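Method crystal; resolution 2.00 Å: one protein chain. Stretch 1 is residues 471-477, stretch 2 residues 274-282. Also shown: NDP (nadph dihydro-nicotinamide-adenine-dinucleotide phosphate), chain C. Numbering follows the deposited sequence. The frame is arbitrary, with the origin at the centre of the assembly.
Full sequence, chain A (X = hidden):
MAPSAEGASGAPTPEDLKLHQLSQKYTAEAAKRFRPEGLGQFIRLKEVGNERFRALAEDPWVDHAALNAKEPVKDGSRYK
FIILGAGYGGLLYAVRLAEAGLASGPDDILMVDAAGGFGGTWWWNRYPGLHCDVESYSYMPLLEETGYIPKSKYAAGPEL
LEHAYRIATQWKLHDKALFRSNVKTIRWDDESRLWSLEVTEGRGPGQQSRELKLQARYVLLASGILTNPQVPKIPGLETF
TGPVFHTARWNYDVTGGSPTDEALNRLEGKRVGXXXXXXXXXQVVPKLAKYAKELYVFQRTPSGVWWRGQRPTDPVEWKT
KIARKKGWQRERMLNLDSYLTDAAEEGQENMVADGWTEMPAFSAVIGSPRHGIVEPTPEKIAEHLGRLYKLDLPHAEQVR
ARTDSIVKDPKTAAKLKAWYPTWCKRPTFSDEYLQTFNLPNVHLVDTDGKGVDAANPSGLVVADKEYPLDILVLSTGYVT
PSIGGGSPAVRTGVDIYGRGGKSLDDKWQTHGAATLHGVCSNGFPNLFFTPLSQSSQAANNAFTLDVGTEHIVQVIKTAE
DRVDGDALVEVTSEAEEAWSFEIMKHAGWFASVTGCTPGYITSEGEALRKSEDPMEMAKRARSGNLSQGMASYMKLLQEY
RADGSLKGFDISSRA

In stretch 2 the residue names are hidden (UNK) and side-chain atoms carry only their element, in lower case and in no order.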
# COMPACT_ATOMS: atom_id res chain seq x y z
N ILE A 471 -25.58 9.63 8.81
CA ILE A 471 -24.74 8.49 8.44
C ILE A 471 -23.31 9.00 8.48
O ILE A 471 -23.07 10.06 7.94
CB ILE A 471 -25.10 8.07 7.02
CG1 ILE A 471 -26.48 7.45 6.99
CG2 ILE A 471 -24.05 7.13 6.42
CD1 ILE A 471 -27.08 7.34 5.59
N LEU A 472 -22.39 8.25 9.10
CA LEU A 472 -20.97 8.64 9.17
C LEU A 472 -20.06 7.66 8.41
O LEU A 472 -20.08 6.44 8.66
CB LEU A 472 -20.52 8.73 10.61
CG LEU A 472 -19.04 9.12 10.86
CD1 LEU A 472 -18.66 10.53 10.46
CD2 LEU A 472 -18.68 8.95 12.31
N VAL A 473 -19.27 8.20 7.51
CA VAL A 473 -18.29 7.44 6.71
C VAL A 473 -16.88 7.77 7.17
O VAL A 473 -16.55 8.92 7.28
CB VAL A 473 -18.38 7.82 5.22
CG1 VAL A 473 -17.50 6.93 4.36
CG2 VAL A 473 -19.81 7.72 4.72
N LEU A 474 -16.10 6.73 7.46
CA LEU A 474 -14.75 6.84 7.97
C LEU A 474 -13.82 6.47 6.82
O LEU A 474 -13.74 5.33 6.35
CB LEU A 474 -14.53 5.93 9.18
CG LEU A 474 -15.43 6.15 10.42
CD1 LEU A 474 -15.03 5.21 11.58
CD2 LEU A 474 -15.45 7.59 10.91
N SER A 475 -13.19 7.50 6.30
CA SER A 475 -12.22 7.40 5.23
C SER A 475 -10.90 7.85 5.86
O SER A 475 -10.22 8.79 5.37
CB SER A 475 -12.68 8.33 4.12
OG SER A 475 -11.66 8.54 3.28
N THR A 476 -10.57 7.19 6.97
CA THR A 476 -9.48 7.56 7.82
C THR A 476 -8.26 6.63 7.63
O THR A 476 -7.26 6.71 8.36
CB THR A 476 -9.96 7.60 9.26
OG1 THR A 476 -10.84 6.50 9.47
CG2 THR A 476 -10.77 8.89 9.48
N GLY A 477 -8.32 5.78 6.62
CA GLY A 477 -7.12 5.18 6.16
C GLY A 477 -6.84 3.90 6.92
O GLY A 477 -7.76 3.31 7.48
N UNK A 274 -18.33 12.67 6.15
CA UNK A 274 -17.10 11.87 5.81
C UNK A 274 -15.87 12.44 6.50
O UNK A 274 -15.57 13.63 6.36
c UNK A 274 -15.66 10.06 2.72
c UNK A 274 -15.66 10.70 4.05
c UNK A 274 -16.80 12.91 3.49
c UNK A 274 -16.91 11.61 4.31
N UNK A 275 -15.19 11.61 7.31
CA UNK A 275 -13.93 12.02 7.94
C UNK A 275 -12.80 11.60 7.05
O UNK A 275 -12.72 10.46 6.72
c UNK A 275 -14.91 11.95 10.18
c UNK A 275 -12.41 11.89 9.96
c UNK A 275 -13.74 11.45 9.32
c UNK A 275 -14.87 11.41 11.57
N UNK A 276 -11.98 12.57 6.64
CA UNK A 276 -10.81 12.30 5.81
C UNK A 276 -10.90 12.88 4.39
O UNK A 276 -11.99 13.00 3.74
N UNK A 277 -9.72 13.26 3.91
CA UNK A 277 -9.55 13.82 2.56
C UNK A 277 -8.33 13.17 1.81
O UNK A 277 -7.62 13.85 1.06
c UNK A 277 -9.42 15.37 2.68
c UNK A 277 -10.67 16.02 3.31
o UNK A 277 -8.34 15.70 3.55
N UNK A 278 -8.13 11.84 1.94
CA UNK A 278 -7.05 11.10 1.21
C UNK A 278 -7.61 10.62 -0.11
O UNK A 278 -8.75 10.96 -0.47
N UNK A 279 -6.90 9.73 -0.80
CA UNK A 279 -7.33 9.27 -2.11
C UNK A 279 -8.73 8.68 -2.09
O UNK A 279 -9.56 8.86 -3.01
c UNK A 279 -6.35 8.25 -2.62
N UNK A 280 -9.04 7.95 -1.04
CA UNK A 280 -10.36 7.33 -0.96
C UNK A 280 -11.45 8.40 -0.91
O UNK A 280 -12.45 8.30 -1.62
c UNK A 280 -11.84 6.01 0.48
o UNK A 280 -9.66 5.35 0.19
c UNK A 280 -10.49 6.48 0.32
N UNK A 281 -11.28 9.38 -0.05
CA UNK A 281 -12.27 10.50 -0.00
C UNK A 281 -12.39 11.26 -1.36
O UNK A 281 -13.51 11.58 -1.82
c UNK A 281 -11.92 11.41 1.11
N UNK A 282 -11.27 11.50 -2.01
CA UNK A 282 -11.27 12.12 -3.33
C UNK A 282 -12.17 11.39 -4.34
O UNK A 282 -12.89 12.01 -5.16
c UNK A 282 -9.20 13.66 -3.31
c UNK A 282 -9.28 13.91 -1.84
c UNK A 282 -9.82 12.35 -3.83
c UNK A 282 -9.72 12.49 -5.33
PA NDP C . -5.35 8.15 4.14
O1A NDP C . -4.60 7.62 5.41
O2A NDP C . -4.63 8.59 2.89
O5B NDP C . -6.36 9.29 4.65
C5B NDP C . -6.98 9.26 5.93
C4B NDP C . -7.59 10.64 6.06
O4B NDP C . -8.24 10.78 7.35
C3B NDP C . -6.52 11.74 5.94
O3B NDP C . -6.98 12.74 5.01
C2B NDP C . -6.42 12.18 7.38
O2B NDP C . -5.91 13.54 7.56
C1B NDP C . -7.83 12.00 7.88
N9A NDP C . -7.86 11.98 9.35
C8A NDP C . -7.13 11.21 10.21
N7A NDP C . -7.41 11.51 11.49
C5A NDP C . -8.34 12.50 11.40
C6A NDP C . -9.05 13.31 12.38
N6A NDP C . -8.81 13.09 13.67
N1A NDP C . -9.91 14.24 11.92
C2A NDP C . -10.15 14.48 10.59
N3A NDP C . -9.53 13.79 9.61
C4A NDP C . -8.63 12.82 10.00
O3 NDP C . -6.38 7.05 3.62
PN NDP C . -7.08 6.83 2.15
O1N NDP C . -8.02 5.60 2.36
O2N NDP C . -7.72 8.09 1.64
O5D NDP C . -5.86 6.44 1.16
C5D NDP C . -4.96 5.36 1.57
C4D NDP C . -4.10 4.88 0.41
O4D NDP C . -4.91 4.17 -0.55
C3D NDP C . -3.63 6.08 -0.42
O3D NDP C . -2.65 6.98 0.22
C2D NDP C . -3.31 5.42 -1.78
O2D NDP C . -2.04 4.69 -1.73
C1D NDP C . -4.55 4.53 -1.94
P2B NDP C . -4.31 13.77 7.73
O1X NDP C . -3.88 12.70 8.75
O2X NDP C . -4.10 15.13 8.35
O3X NDP C . -3.70 13.73 6.32
O HOH W 1 -9.41 9.57 2.80

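Position 274 carries four side-chain carbons, forked at the first, with one arm two carbons long. It lies in a strand paired in parallel with Val-473, the CA atoms 4.7 Å apart, and both side chains point to the same face of the sheet. The end of the longer arm lies 4.0 Å from CG1 of Val-473 and 3.7 Å from CB of Ser-475. A beta-branched carbon skeleton of this shape is isoleucine, Ile-274, with chi1 and chi2 both t.

At position 275 the same pattern recurs: four carbons, forked at the first, one arm of two. The side chain turns to the other face, with that of Leu-474, and makes close apolar contacts with three residues of stretch 1. This is Ile-275, with chi1 m and chi2 t. Its CG1 is 4.0 Å from Leu-472 CD1, its CD1 3.9 Å from Leu-474 CD2, and its CG2 3.5 Å from Thr-476 CG2.

Position 276 has no side-chain atoms and is Gly-276. An ideal CB would point toward stretch 1 and fall 2.1 Å from the O of Ser-475, a clash; the backbone angles, phi 113° and psi 147°, by themselves also call for glycine. Without that carbon, its CA makes a nearly straight CA-H...O contact with Ser-475 O at 3.6 Å.

Position 277 bears one carbon carrying an oxygen and a second carbon, the pattern of threonine. The CA-to-CB bond of Thr-277 points away from stretch 1, which it does not touch, while its backbone N donates to O3B of NDP at 3.0 Å.

Position 278 again lacks a side chain: Gly-278, the N-cap of the following helix. A CB here would come 2.2 Å from O2N of NDP, so its absence leaves room for the phosphate.

At 279 a single carbon identifies Ala-279, in the first turn of the helix and out of contact with stretch 1.

Position 280 has one carbon bearing an oxygen and a carbon, and points toward stretch 1. It is Thr-280: CG2 lies 3.8 Å from Ser-475 OG, while OG1 donates to NDP O1N at 2.7 Å and the backbone N to NDP O2N at 3.0 Å.

A lone carbon at 281 marks Ala-281, whose CB is 3.6 Å from Ser-475 OG.

Position 282 has four carbons, forked at the first with one two-carbon arm, out of reach of stretch 1. This is Ile-282, whose N closes a helical turn on Gly-278 O at 3.0 Å.

The contact works as a parallel strand pair. Ile-275 N donates to Val-473 O at 3.0 Å, and Ser-475 N to Ile-275 O at 3.0 Å, so the backbone of Ile-275 bonds to stretch 1 through both its N and O. Beyond the strands, water 1 lies 2.5 Å from Ser-475 OG, accepts from Gly-278 N at 2.7 Å and donates to NDP O2N at 2.5 Å, tying both stretches to the dinucleotide.

Stretch 2, residues 274-282: IIGTGATAI
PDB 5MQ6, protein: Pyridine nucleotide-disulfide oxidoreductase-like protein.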